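Local coordinates for calcium uptake protein 3, mitochondrial (Homo sapiens, PDB 6AGI) that senses mitochondrial calcium through its EF-hands and, in a disulfide-linked heterodimer with MICU1, regulates the mitochondrial calcium uniporter channel, at residues F32-D37 and L82-V87; Q63-T68 and D209-V214; P69-G74 and V214-K219; F293-S298 and K339-L344. One frame throughout, in Å; residues are numbered along the deposited sequence.

Overall arrangement
Contacts 1, 2 and 3 form one continuous patch in the part of the chain that carries EF-hand 1. Contacts 1 and 2 have centres 10 Å apart and are joined where Val87 O meets Thr211 N. Contacts 2 and 3 have centres 9 Å apart; they share Val214 on helix 211-217, and Lys219 NZ reaches Thr68 O between them. The side chain of Phe216 in contact 3 lies about 13 Å from a bound calcium ion, while contacts 1 and 2 lie away from the calcium sites. Contact 4 stands apart, 31 to 37 Å from the others between centres, and joins the degenerate EF-hand 2 to EF-hand 3.

Contact 1 of 4, residues F32-D37 and L82-V87; sequences FMTPYD and LKEKGV
Tyr36 and Lys83 both have CG anti to their backbone N (chi1 -169° in each), and the extended lysine chain then runs side by side with the tyrosine, pointing the same way. Lys83 CE sits over one face of the Tyr36 ring, 4.1 Å from its centroid in a CH-pi contact; NZ lies farther off, at most a weak cation-pi attraction. On the backbone, Tyr36 N donates to Lys83 O at 2.9 Å, and Glu84 CG packs on Tyr36 CB. Pro35 wedges into the bend of the loop: its CG is 4.1 Å from Leu82 CB, while CD faces Gly86 O. Thr34 CG2 also meets Gly86 O, at 3.2 Å. Farther along, Val87 CB rests 4.1 Å from CG of the Phe32 ring, and Val87 CA makes a CA-H...O contact with Met33 O. Thr34 OG1 accepts from Asp37 N at 3.2 Å, and Asp37 OD2, also bonded to Ser24 OG, receives Thr34 N at 3.2 Å. An alanine in place of Thr34 would probably leave Asp37 N without its side-chain acceptor and open a small gap beside Gly86 O, where the methyl had packed. The loop between helices 78-81 and 90-101 thus closes over the start of helix 35-43, whose N-terminus is fastened by the capping box of Thr34 and Asp37.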
loop_
_atom_site.group_PDB
_atom_site.type_symbol
_atom_site.label_atom_id
_atom_site.label_comp_id
_atom_site.label_asym_id
_atom_site.label_seq_id
_atom_site.Cartn_x
_atom_site.Cartn_y
_atom_site.Cartn_z
ATOM N N PHE B 32 -14.910 -28.962 0.362
ATOM C CA PHE B 32 -15.287 -27.847 1.217
ATOM C C PHE B 32 -14.501 -27.841 2.512
ATOM O O PHE B 32 -14.050 -28.865 3.024
ATOM C CB PHE B 32 -16.783 -27.838 1.572
ATOM C CG PHE B 32 -17.666 -27.645 0.403
ATOM C CD1 PHE B 32 -17.893 -26.382 -0.094
ATOM C CD2 PHE B 32 -18.252 -28.726 -0.214
ATOM C CE1 PHE B 32 -18.708 -26.194 -1.188
ATOM C CE2 PHE B 32 -19.071 -28.558 -1.317
ATOM C CZ PHE B 32 -19.304 -27.287 -1.804
ATOM N N MET B 33 -14.442 -26.653 3.071
ATOM C CA MET B 33 -13.876 -26.383 4.372
ATOM C C MET B 33 -15.060 -26.175 5.315
ATOM O O MET B 33 -16.088 -25.623 4.904
ATOM C CB MET B 33 -13.022 -25.117 4.201
ATOM C CG MET B 33 -11.820 -24.868 5.052
ATOM S SD MET B 33 -10.888 -23.524 4.277
ATOM C CE MET B 33 -9.279 -24.233 4.239
ATOM N N THR B 34 -14.971 -26.655 6.552
ATOM C CA THR B 34 -15.942 -26.195 7.538
ATOM C C THR B 34 -15.429 -24.931 8.207
ATOM O O THR B 34 -14.262 -24.556 8.044
ATOM C CB THR B 34 -16.210 -27.271 8.574
ATOM O OG1 THR B 34 -14.979 -27.658 9.187
ATOM C CG2 THR B 34 -16.887 -28.452 7.934
ATOM N N PRO B 35 -16.282 -24.223 8.955
ATOM C CA PRO B 35 -15.768 -23.049 9.684
ATOM C C PRO B 35 -14.629 -23.403 10.625
ATOM O O PRO B 35 -13.649 -22.645 10.712
ATOM C CB PRO B 35 -17.002 -22.527 10.413
ATOM C CG PRO B 35 -18.141 -22.974 9.524
ATOM C CD PRO B 35 -17.753 -24.318 9.014
ATOM N N TYR B 36 -14.696 -24.556 11.306
ATOM C CA TYR B 36 -13.545 -24.975 12.108
ATOM C C TYR B 36 -12.319 -25.201 11.214
ATOM O O TYR B 36 -11.220 -24.711 11.517
ATOM C CB TYR B 36 -13.867 -26.238 12.924
ATOM C CG TYR B 36 -12.817 -26.580 13.961
ATOM C CD1 TYR B 36 -12.141 -25.574 14.650
ATOM C CD2 TYR B 36 -12.511 -27.892 14.268
ATOM C CE1 TYR B 36 -11.171 -25.869 15.609
ATOM C CE2 TYR B 36 -11.537 -28.210 15.230
ATOM C CZ TYR B 36 -10.871 -27.190 15.899
ATOM O OH TYR B 36 -9.909 -27.467 16.861
ATOM N N ASP B 37 -12.505 -25.861 10.061
ATOM C CA ASP B 37 -11.364 -26.114 9.190
ATOM C C ASP B 37 -10.721 -24.822 8.726
ATOM O O ASP B 37 -9.490 -24.756 8.595
ATOM C CB ASP B 37 -11.774 -26.899 7.944
ATOM C CG ASP B 37 -12.042 -28.346 8.215
ATOM O OD1 ASP B 37 -11.273 -28.964 8.988
ATOM O OD2 ASP B 37 -12.988 -28.872 7.590
ATOM N N LEU B 82 -20.706 -21.746 14.915
ATOM C CA LEU B 82 -20.758 -22.666 13.776
ATOM C C LEU B 82 -19.506 -23.517 13.770
ATOM O O LEU B 82 -18.589 -23.298 12.982
ATOM C CB LEU B 82 -20.794 -21.903 12.472
ATOM C CG LEU B 82 -22.007 -21.192 12.000
ATOM C CD1 LEU B 82 -21.655 -20.623 10.627
ATOM C CD2 LEU B 82 -22.980 -22.279 11.957
ATOM N N LYS B 83 -19.446 -24.515 14.620
ATOM C CA LYS B 83 -18.125 -25.127 14.686
ATOM C C LYS B 83 -17.864 -25.965 13.444
ATOM O O LYS B 83 -17.028 -25.608 12.610
ATOM C CB LYS B 83 -17.952 -25.988 15.942
ATOM C CG LYS B 83 -16.509 -26.420 16.175
ATOM C CD LYS B 83 -16.370 -27.336 17.380
ATOM C CE LYS B 83 -14.935 -27.898 17.444
ATOM N NZ LYS B 83 -14.825 -29.137 18.299
ATOM N N GLU B 84 -18.614 -27.043 13.265
ATOM C CA GLU B 84 -18.404 -27.884 12.103
ATOM C C GLU B 84 -19.683 -28.032 11.303
ATOM O O GLU B 84 -19.728 -28.806 10.336
ATOM C CB GLU B 84 -17.835 -29.233 12.552
ATOM C CG GLU B 84 -16.440 -29.056 13.139
ATOM C CD GLU B 84 -15.605 -30.326 13.144
ATOM O OE1 GLU B 84 -15.625 -31.063 14.158
ATOM O OE2 GLU B 84 -14.913 -30.564 12.115
ATOM N N LYS B 85 -20.702 -27.274 11.700
ATOM C CA LYS B 85 -21.978 -27.251 11.001
ATOM C C LYS B 85 -22.039 -26.157 9.922
ATOM O O LYS B 85 -22.864 -25.248 10.008
ATOM C CB LYS B 85 -23.129 -27.072 11.994
ATOM C CG LYS B 85 -23.225 -28.171 13.039
ATOM C CD LYS B 85 -24.387 -27.931 13.989
ATOM C CE LYS B 85 -24.235 -26.610 14.724
ATOM N NZ LYS B 85 -22.987 -26.564 15.533
ATOM N N GLY B 86 -21.181 -26.250 8.909
ATOM C CA GLY B 86 -21.178 -25.292 7.803
ATOM C C GLY B 86 -20.187 -25.708 6.736
ATOM O O GLY B 86 -19.368 -26.611 6.935
ATOM N N VAL B 87 -20.246 -25.010 5.597
ATOM C CA VAL B 87 -19.378 -25.325 4.451
ATOM C C VAL B 87 -18.841 -24.050 3.818
ATOM O O VAL B 87 -19.569 -23.071 3.621
ATOM C CB VAL B 87 -20.057 -26.184 3.354
ATOM C CG1 VAL B 87 -20.268 -27.592 3.844
ATOM C CG2 VAL B 87 -21.364 -25.565 2.855
#

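Contact 2 of 4, residues Q63-T68 and D209-V214; sequences QMLAET and DTTLLV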
loop_
_atom_site.group_PDB
_atom_site.type_symbol
_atom_site.label_atom_id
_atom_site.label_comp_id
_atom_site.label_asym_id
_atom_site.label_seq_id
_atom_site.Cartn_x
_atom_site.Cartn_y
_atom_site.Cartn_z
ATOM N N GLN B 63 -29.480 -29.770 5.071
ATOM C CA GLN B 63 -29.861 -29.762 6.481
ATOM C C GLN B 63 -28.762 -29.140 7.340
ATOM O O GLN B 63 -29.056 -28.392 8.281
ATOM C CB GLN B 63 -30.196 -31.176 6.966
ATOM C CG GLN B 63 -31.211 -31.211 8.132
ATOM C CD GLN B 63 -30.553 -31.232 9.519
ATOM O OE1 GLN B 63 -29.590 -31.965 9.754
ATOM N NE2 GLN B 63 -31.069 -30.412 10.433
ATOM N N MET B 64 -27.490 -29.429 7.029
ATOM C CA MET B 64 -26.385 -28.779 7.740
ATOM C C MET B 64 -26.502 -27.256 7.686
ATOM O O MET B 64 -26.278 -26.573 8.693
ATOM C CB MET B 64 -25.057 -29.216 7.114
ATOM C CG MET B 64 -23.781 -28.503 7.566
ATOM S SD MET B 64 -22.354 -29.634 7.410
ATOM C CE MET B 64 -22.739 -30.862 8.660
ATOM N N LEU B 65 -26.926 -26.714 6.536
ATOM C CA LEU B 65 -27.075 -25.268 6.366
ATOM C C LEU B 65 -28.365 -24.692 6.928
ATOM O O LEU B 65 -28.385 -23.511 7.297
ATOM C CB LEU B 65 -27.002 -24.885 4.889
ATOM C CG LEU B 65 -25.722 -25.087 4.086
ATOM C CD1 LEU B 65 -25.859 -24.789 2.590
ATOM C CD2 LEU B 65 -24.641 -24.257 4.766
ATOM N N ALA B 66 -29.451 -25.473 6.962
ATOM C CA ALA B 66 -30.738 -24.942 7.413
ATOM C C ALA B 66 -30.670 -24.161 8.727
ATOM O O ALA B 66 -31.508 -23.284 8.959
ATOM C CB ALA B 66 -31.739 -26.089 7.554
ATOM N N GLU B 67 -29.678 -24.438 9.574
ATOM C CA GLU B 67 -29.485 -23.668 10.798
ATOM C C GLU B 67 -29.026 -22.220 10.593
ATOM O O GLU B 67 -29.437 -21.344 11.363
ATOM C CB GLU B 67 -28.481 -24.388 11.677
ATOM C CG GLU B 67 -27.161 -24.489 10.969
ATOM C CD GLU B 67 -26.215 -23.385 11.330
ATOM O OE1 GLU B 67 -26.455 -22.697 12.347
ATOM O OE2 GLU B 67 -25.311 -23.152 10.505
ATOM N N THR B 68 -28.267 -21.930 9.532
ATOM C CA THR B 68 -27.287 -20.838 9.551
ATOM C C THR B 68 -27.857 -19.544 10.138
ATOM O O THR B 68 -28.943 -19.103 9.730
ATOM C CB THR B 68 -26.794 -20.556 8.134
ATOM O OG1 THR B 68 -26.416 -21.792 7.529
ATOM C CG2 THR B 68 -25.568 -19.660 8.185
ATOM N N ASP B 209 -25.322 -24.143 -2.400
ATOM C CA ASP B 209 -25.399 -23.149 -1.339
ATOM C C ASP B 209 -24.300 -23.403 -0.317
ATOM O O ASP B 209 -23.817 -24.522 -0.156
ATOM C CB ASP B 209 -26.764 -23.209 -0.643
ATOM C CG ASP B 209 -27.792 -22.300 -1.281
ATOM O OD1 ASP B 209 -27.507 -21.752 -2.368
ATOM O OD2 ASP B 209 -28.896 -22.167 -0.710
ATOM N N THR B 210 -23.874 -22.340 0.353
ATOM C CA THR B 210 -22.781 -22.419 1.304
ATOM C C THR B 210 -23.189 -21.639 2.543
ATOM O O THR B 210 -24.254 -21.005 2.580
ATOM C CB THR B 210 -21.458 -21.871 0.741
ATOM O OG1 THR B 210 -21.633 -20.521 0.292
ATOM C CG2 THR B 210 -20.915 -22.742 -0.399
ATOM N N THR B 211 -22.346 -21.712 3.582
ATOM C CA THR B 211 -22.658 -20.997 4.816
ATOM C C THR B 211 -22.657 -19.490 4.606
ATOM O O THR B 211 -23.579 -18.805 5.050
ATOM C CB THR B 211 -21.705 -21.420 5.936
ATOM O OG1 THR B 211 -22.154 -22.671 6.477
ATOM C CG2 THR B 211 -21.585 -20.335 7.037
ATOM N N LEU B 212 -21.644 -18.946 3.923
ATOM C CA LEU B 212 -21.644 -17.498 3.727
ATOM C C LEU B 212 -22.775 -17.071 2.800
ATOM O O LEU B 212 -23.352 -15.992 2.974
ATOM C CB LEU B 212 -20.291 -17.022 3.200
ATOM C CG LEU B 212 -19.271 -16.991 4.335
ATOM C CD1 LEU B 212 -17.946 -16.445 3.837
ATOM C CD2 LEU B 212 -19.799 -16.186 5.559
ATOM N N LEU B 213 -23.135 -17.925 1.845
ATOM C CA LEU B 213 -24.207 -17.594 0.917
ATOM C C LEU B 213 -25.566 -17.501 1.635
ATOM O O LEU B 213 -26.328 -16.543 1.430
ATOM C CB LEU B 213 -24.211 -18.653 -0.174
ATOM C CG LEU B 213 -24.289 -18.284 -1.637
ATOM C CD1 LEU B 213 -23.249 -17.252 -1.969
ATOM C CD2 LEU B 213 -24.066 -19.568 -2.442
ATOM N N VAL B 214 -25.871 -18.471 2.507
ATOM C CA VAL B 214 -27.119 -18.456 3.275
ATOM C C VAL B 214 -27.075 -17.398 4.381
ATOM O O VAL B 214 -28.070 -16.705 4.652
ATOM C CB VAL B 214 -27.397 -19.863 3.835
ATOM C CG1 VAL B 214 -28.638 -19.864 4.680
ATOM C CG2 VAL B 214 -27.603 -20.820 2.677
#
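Leu65 and Thr68 pack against Asp209, Thr211 and Val214, setting the end region of helix 58-66 and the turn after it against the start of helix 211-217 and the residues leading into it. Thr210 is at the N-cap, its OG1 taking a weak bond from Leu213 N and also bonded to Glu92 OE1. Leu65 has the most surface buried here. Its branches part over the incoming backbone: Leu65 CD1 lies 3.4 Å from Asp209 O, whereas CD2 comes to 3.4 Å from Thr211 OG1. That hydroxyl has its polar partner in Val87 N, so the leucine methyl covers an already bonded oxygen. Thr68 brings CG2 to Thr211 O and Thr211 CG2, and its CB rests 4.0 Å from Val214 CG1. An alanine at Thr68 would probably leave a gap over Thr211, where CG2 had lain, and Leu65 O with one donor fewer. Two groups of the threonine grip that carbonyl: Thr68 N at 2.7 Å from Leu65 O, and Thr68 OG1, which approaches Leu65 O in the carbonyl plane, on a lone pair, at 2.6 Å.

Contact 3 of 4, residues P69-G74 and V214-K219; sequences PPVWKG and VHFFGK
The imidazole of His215 is the tight centre of this contact, pressed against the backbone of Pro69, Pro70 and Val71. With CG anti to the backbone N (chi1 176°), the ring leaves helix 211-217 toward the loop, and His215 ND1 donates to Pro69 O at 2.7 Å. The bond is bent, 137° at the hydrogen, with the donor above the carbonyl plane and the oxygen tilted out of the ring plane. Val71 CA lies over one face of the His215 ring, offset toward its rim, in a CH-pi contact 3.8 Å from the centroid. His215 CE1 is 3.2 Å from Pro70 O. On the buried side Val71 CG2 makes a longer apolar contact, 4.4 Å from Phe216 CD1, with Leu225 beside both. The solvent side is looser: Pro70 and Gly74 are partly exposed, and Gly74 N only approaches the ring edge, 4.5 Å from His215 CE1. A helix is thus joined to a loop that opens with two prolines and makes a short 3-10 turn, near EF-hand 1: the side chains of Val71 and Met121, a calcium ligand, are about 10 Å apart.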
loop_
_atom_site.group_PDB
_atom_site.type_symbol
_atom_site.label_atom_id
_atom_site.label_comp_id
_atom_site.label_asym_id
_atom_site.label_seq_id
_atom_site.Cartn_x
_atom_site.Cartn_y
_atom_site.Cartn_z
ATOM N N PRO B 69 -27.127 -18.865 11.026
ATOM C CA PRO B 69 -27.654 -17.634 11.604
ATOM C C PRO B 69 -27.762 -16.585 10.519
ATOM O O PRO B 69 -26.915 -16.530 9.620
ATOM C CB PRO B 69 -26.597 -17.230 12.647
ATOM C CG PRO B 69 -25.755 -18.463 12.876
ATOM C CD PRO B 69 -25.797 -19.213 11.565
ATOM N N PRO B 70 -28.792 -15.751 10.558
ATOM C CA PRO B 70 -28.868 -14.637 9.614
ATOM C C PRO B 70 -27.760 -13.633 9.902
ATOM O O PRO B 70 -27.066 -13.692 10.924
ATOM C CB PRO B 70 -30.256 -14.038 9.851
ATOM C CG PRO B 70 -30.707 -14.569 11.170
ATOM C CD PRO B 70 -29.897 -15.765 11.532
ATOM N N VAL B 71 -27.610 -12.685 8.977
ATOM C CA VAL B 71 -26.477 -11.778 9.066
ATOM C C VAL B 71 -26.525 -10.973 10.361
ATOM O O VAL B 71 -25.484 -10.668 10.964
ATOM C CB VAL B 71 -26.433 -10.893 7.808
ATOM C CG1 VAL B 71 -27.583 -9.911 7.818
ATOM C CG2 VAL B 71 -25.103 -10.179 7.701
ATOM N N TRP B 72 -27.710 -10.683 10.855
ATOM C CA TRP B 72 -27.736 -9.824 12.028
ATOM C C TRP B 72 -27.322 -10.538 13.318
ATOM O O TRP B 72 -27.240 -9.894 14.365
ATOM C CB TRP B 72 -29.121 -9.199 12.162
ATOM C CG TRP B 72 -30.258 -10.190 12.154
ATOM C CD1 TRP B 72 -30.931 -10.653 11.063
ATOM C CD2 TRP B 72 -30.851 -10.834 13.294
ATOM N NE1 TRP B 72 -31.900 -11.543 11.449
ATOM C CE2 TRP B 72 -31.869 -11.674 12.813
ATOM C CE3 TRP B 72 -30.605 -10.790 14.674
ATOM C CZ2 TRP B 72 -32.652 -12.464 13.660
ATOM C CZ3 TRP B 72 -31.385 -11.570 15.518
ATOM C CH2 TRP B 72 -32.398 -12.395 15.008
ATOM N N LYS B 73 -26.989 -11.787 13.215
ATOM C CA LYS B 73 -26.497 -12.545 14.308
ATOM C C LYS B 73 -24.975 -12.671 14.248
ATOM O O LYS B 73 -24.440 -13.491 14.909
ATOM C CB LYS B 73 -27.123 -13.899 14.334
ATOM C CG LYS B 73 -28.550 -13.886 14.710
ATOM C CD LYS B 73 -28.790 -14.959 15.717
ATOM C CE LYS B 73 -28.115 -14.642 17.008
ATOM N NZ LYS B 73 -28.545 -13.313 17.423
ATOM N N GLY B 74 -24.313 -11.864 13.429
ATOM C CA GLY B 74 -22.869 -11.879 13.349
ATOM C C GLY B 74 -22.226 -11.481 14.661
ATOM O O GLY B 74 -22.776 -10.707 15.446
ATOM N N VAL B 214 -25.871 -18.471 2.507
ATOM C CA VAL B 214 -27.119 -18.456 3.275
ATOM C C VAL B 214 -27.075 -17.398 4.381
ATOM O O VAL B 214 -28.070 -16.705 4.652
ATOM C CB VAL B 214 -27.397 -19.863 3.835
ATOM C CG1 VAL B 214 -28.638 -19.864 4.680
ATOM C CG2 VAL B 214 -27.603 -20.820 2.677
ATOM N N HIS B 215 -25.930 -17.259 5.038
ATOM C CA HIS B 215 -25.798 -16.254 6.076
ATOM C C HIS B 215 -26.055 -14.858 5.514
ATOM O O HIS B 215 -26.709 -14.036 6.166
ATOM C CB HIS B 215 -24.402 -16.352 6.690
ATOM C CG HIS B 215 -24.115 -15.299 7.713
ATOM N ND1 HIS B 215 -24.553 -15.387 9.013
ATOM C CD2 HIS B 215 -23.429 -14.137 7.632
ATOM C CE1 HIS B 215 -24.149 -14.328 9.690
ATOM N NE2 HIS B 215 -23.469 -13.549 8.873
ATOM N N PHE B 216 -25.565 -14.584 4.291
ATOM C CA PHE B 216 -25.651 -13.258 3.667
ATOM C C PHE B 216 -27.012 -13.007 3.041
ATOM O O PHE B 216 -27.617 -11.953 3.270
ATOM C CB PHE B 216 -24.569 -13.098 2.598
ATOM C CG PHE B 216 -23.206 -12.806 3.156
ATOM C CD1 PHE B 216 -23.060 -12.196 4.398
ATOM C CD2 PHE B 216 -22.072 -13.146 2.452
ATOM C CE1 PHE B 216 -21.792 -11.916 4.913
ATOM C CE2 PHE B 216 -20.810 -12.884 2.961
ATOM C CZ PHE B 216 -20.668 -12.258 4.192
ATOM N N PHE B 217 -27.495 -13.944 2.219
ATOM C CA PHE B 217 -28.692 -13.711 1.418
ATOM C C PHE B 217 -29.848 -14.636 1.773
ATOM O O PHE B 217 -30.794 -14.752 0.985
ATOM C CB PHE B 217 -28.364 -13.839 -0.062
ATOM C CG PHE B 217 -27.058 -13.219 -0.425
ATOM C CD1 PHE B 217 -26.934 -11.838 -0.523
ATOM C CD2 PHE B 217 -25.942 -14.004 -0.648
ATOM C CE1 PHE B 217 -25.726 -11.255 -0.845
ATOM C CE2 PHE B 217 -24.739 -13.421 -0.960
ATOM C CZ PHE B 217 -24.635 -12.040 -1.053
ATOM N N GLY B 218 -29.798 -15.312 2.918
ATOM C CA GLY B 218 -30.927 -16.107 3.340
ATOM C C GLY B 218 -31.031 -17.426 2.607
ATOM O O GLY B 218 -30.257 -17.749 1.701
ATOM N N LYS B 219 -32.042 -18.202 3.010
ATOM C CA LYS B 219 -32.211 -19.546 2.473
ATOM C C LYS B 219 -32.785 -19.513 1.066
ATOM O O LYS B 219 -32.542 -20.434 0.276
ATOM C CB LYS B 219 -33.111 -20.379 3.390
ATOM C CG LYS B 219 -32.413 -20.996 4.600
ATOM C CD LYS B 219 -32.195 -19.969 5.726
ATOM C CE LYS B 219 -31.717 -20.627 7.025
ATOM N NZ LYS B 219 -31.333 -19.613 8.061
#

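Contact 4 of 4, residues F293-S298 and K339-L344; sequences FDEFRS and KFSPHL
Glu295 reaches from helix 293-304 to the start of helix 342-352. Glu295 CB lies 4.3 Å from Leu344 CD2. Glu295 CG, anti to the carbonyl carbon (chi1 -64°), comes to 3.7 Å from Ser341 OG. Beyond it the chain is extended, and Glu295 CD lies 3.3 Å from Ser341 OG. The carboxylate divides its oxygens: Glu295 OE2 accepts a weak hydrogen bond from Ser341 OG at 3.1 Å, while Glu295 OE1 lies in plane at the edge of the His343 ring, 3.7 Å from His343 ND1 and too long to be called a bond. The same OE1 also takes a weak bond from Thr292 N. Nearer the backbone, Leu344 CD2 packs 3.5 Å from Glu295 O and also lies over one face of the Phe340 ring. Phe340 CE1 in turn approaches Ser298 O at 3.7 Å. Ser341 is the N-cap of helix 342-352, its OG accepting from Leu344 N at 2.9 Å. The contact thus joins the helix after the degenerate EF-hand 2 loop to the helix entering the calcium loop of EF-hand 3. A carboxylate beside a helix N-terminus is likely to be favoured electrostatically, and Glu295, with Glu258 weakly bonded to His343 NE2, would tend to favour a protonated imidazole. The capping hydroxyl links both helices: it accepts from Leu344 N and gives a weak bond to Glu295 OE2.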
loop_
_atom_site.group_PDB
_atom_site.type_symbol
_atom_site.label_atom_id
_atom_site.label_comp_id
_atom_site.label_asym_id
_atom_site.label_seq_id
_atom_site.Cartn_x
_atom_site.Cartn_y
_atom_site.Cartn_z
ATOM N N PHE B 293 -4.638 -8.054 25.173
ATOM C CA PHE B 293 -5.307 -8.294 23.893
ATOM C C PHE B 293 -5.502 -7.002 23.120
ATOM O O PHE B 293 -5.450 -6.992 21.883
ATOM C CB PHE B 293 -6.665 -8.951 24.060
ATOM C CG PHE B 293 -7.360 -9.182 22.758
ATOM C CD1 PHE B 293 -6.866 -10.099 21.834
ATOM C CD2 PHE B 293 -8.512 -8.487 22.449
ATOM C CE1 PHE B 293 -7.524 -10.325 20.614
ATOM C CE2 PHE B 293 -9.171 -8.696 21.232
ATOM C CZ PHE B 293 -8.674 -9.613 20.310
ATOM N N ASP B 294 -5.772 -5.909 23.826
ATOM C CA ASP B 294 -5.966 -4.655 23.122
ATOM C C ASP B 294 -4.703 -4.272 22.372
ATOM O O ASP B 294 -4.775 -3.755 21.252
ATOM C CB ASP B 294 -6.377 -3.557 24.098
ATOM C CG ASP B 294 -7.863 -3.548 24.355
ATOM O OD1 ASP B 294 -8.592 -4.265 23.623
ATOM O OD2 ASP B 294 -8.294 -2.841 25.299
ATOM N N GLU B 295 -3.538 -4.510 22.985
ATOM C CA GLU B 295 -2.268 -4.144 22.362
ATOM C C GLU B 295 -1.966 -5.037 21.174
ATOM O O GLU B 295 -1.482 -4.567 20.140
ATOM C CB GLU B 295 -1.135 -4.200 23.395
ATOM C CG GLU B 295 -1.297 -3.200 24.529
ATOM C CD GLU B 295 -0.369 -3.465 25.686
ATOM O OE1 GLU B 295 0.404 -4.440 25.613
ATOM O OE2 GLU B 295 -0.459 -2.727 26.697
ATOM N N PHE B 296 -2.260 -6.325 21.309
ATOM C CA PHE B 296 -2.055 -7.287 20.235
ATOM C C PHE B 296 -2.957 -6.958 19.038
ATOM O O PHE B 296 -2.505 -6.947 17.879
ATOM C CB PHE B 296 -2.255 -8.668 20.878
ATOM C CG PHE B 296 -2.336 -9.836 19.953
ATOM C CD1 PHE B 296 -3.480 -10.139 19.251
ATOM C CD2 PHE B 296 -1.249 -10.685 19.851
ATOM C CE1 PHE B 296 -3.530 -11.266 18.440
ATOM C CE2 PHE B 296 -1.278 -11.807 19.047
ATOM C CZ PHE B 296 -2.417 -12.098 18.332
ATOM N N ARG B 297 -4.220 -6.613 19.303
ATOM C CA ARG B 297 -5.114 -6.150 18.240
ATOM C C ARG B 297 -4.647 -4.824 17.652
ATOM O O ARG B 297 -4.741 -4.620 16.439
ATOM C CB ARG B 297 -6.561 -6.068 18.754
ATOM C CG ARG B 297 -7.597 -5.842 17.655
ATOM C CD ARG B 297 -9.080 -5.988 18.104
ATOM N NE ARG B 297 -9.418 -5.382 19.386
ATOM C CZ ARG B 297 -10.653 -5.334 19.880
ATOM N NH1 ARG B 297 -11.674 -5.859 19.206
ATOM N NH2 ARG B 297 -10.871 -4.741 21.044
ATOM N N SER B 298 -4.247 -3.876 18.502
ATOM C CA SER B 298 -3.669 -2.624 18.023
ATOM C C SER B 298 -2.597 -2.899 16.988
ATOM O O SER B 298 -2.622 -2.364 15.872
ATOM C CB SER B 298 -3.095 -1.843 19.193
ATOM O OG SER B 298 -4.113 -1.051 19.777
ATOM N N LYS B 339 -3.710 4.104 18.938
ATOM C CA LYS B 339 -2.880 4.544 20.054
ATOM C C LYS B 339 -2.184 3.309 20.609
ATOM O O LYS B 339 -2.837 2.424 21.179
ATOM C CB LYS B 339 -3.704 5.266 21.127
ATOM C CG LYS B 339 -4.476 6.488 20.607
ATOM C CD LYS B 339 -5.164 7.287 21.715
ATOM C CE LYS B 339 -6.217 8.267 21.144
ATOM N NZ LYS B 339 -7.520 8.329 21.906
ATOM N N PHE B 340 -0.864 3.256 20.426
ATOM C CA PHE B 340 -0.026 2.177 20.925
ATOM C C PHE B 340 0.378 2.529 22.347
ATOM O O PHE B 340 0.734 3.682 22.621
ATOM C CB PHE B 340 1.232 2.037 20.071
ATOM C CG PHE B 340 1.071 1.227 18.807
ATOM C CD1 PHE B 340 -0.161 1.025 18.211
ATOM C CD2 PHE B 340 2.196 0.675 18.202
ATOM C CE1 PHE B 340 -0.247 0.285 17.044
ATOM C CE2 PHE B 340 2.110 -0.056 17.045
ATOM C CZ PHE B 340 0.907 -0.258 16.472
ATOM N N SER B 341 0.304 1.556 23.255
ATOM C CA SER B 341 0.854 1.763 24.582
ATOM C C SER B 341 2.376 1.906 24.511
ATOM O O SER B 341 3.023 1.331 23.634
ATOM C CB SER B 341 0.493 0.604 25.492
ATOM O OG SER B 341 1.189 -0.580 25.127
ATOM N N PRO B 342 2.976 2.665 25.432
ATOM C CA PRO B 342 4.444 2.725 25.464
ATOM C C PRO B 342 5.049 1.375 25.712
ATOM O O PRO B 342 6.193 1.119 25.318
ATOM C CB PRO B 342 4.738 3.697 26.614
ATOM C CG PRO B 342 3.506 4.529 26.701
ATOM C CD PRO B 342 2.380 3.566 26.431
ATOM N N HIS B 343 4.321 0.493 26.385
ATOM C CA HIS B 343 4.820 -0.862 26.516
ATOM C C HIS B 343 4.895 -1.549 25.155
ATOM O O HIS B 343 5.906 -2.178 24.822
ATOM C CB HIS B 343 3.956 -1.673 27.472
ATOM C CG HIS B 343 4.464 -3.065 27.642
ATOM N ND1 HIS B 343 3.755 -4.174 27.238
ATOM C CD2 HIS B 343 5.647 -3.520 28.118
ATOM C CE1 HIS B 343 4.468 -5.257 27.486
ATOM N NE2 HIS B 343 5.619 -4.888 28.019
ATOM N N LEU B 344 3.835 -1.432 24.349
ATOM C CA LEU B 344 3.845 -2.055 23.027
ATOM C C LEU B 344 4.970 -1.495 22.173
ATOM O O LEU B 344 5.732 -2.248 21.558
ATOM C CB LEU B 344 2.501 -1.848 22.323
ATOM C CG LEU B 344 2.343 -2.440 20.912
ATOM C CD1 LEU B 344 2.486 -3.950 20.955
ATOM C CD2 LEU B 344 1.009 -2.070 20.295
#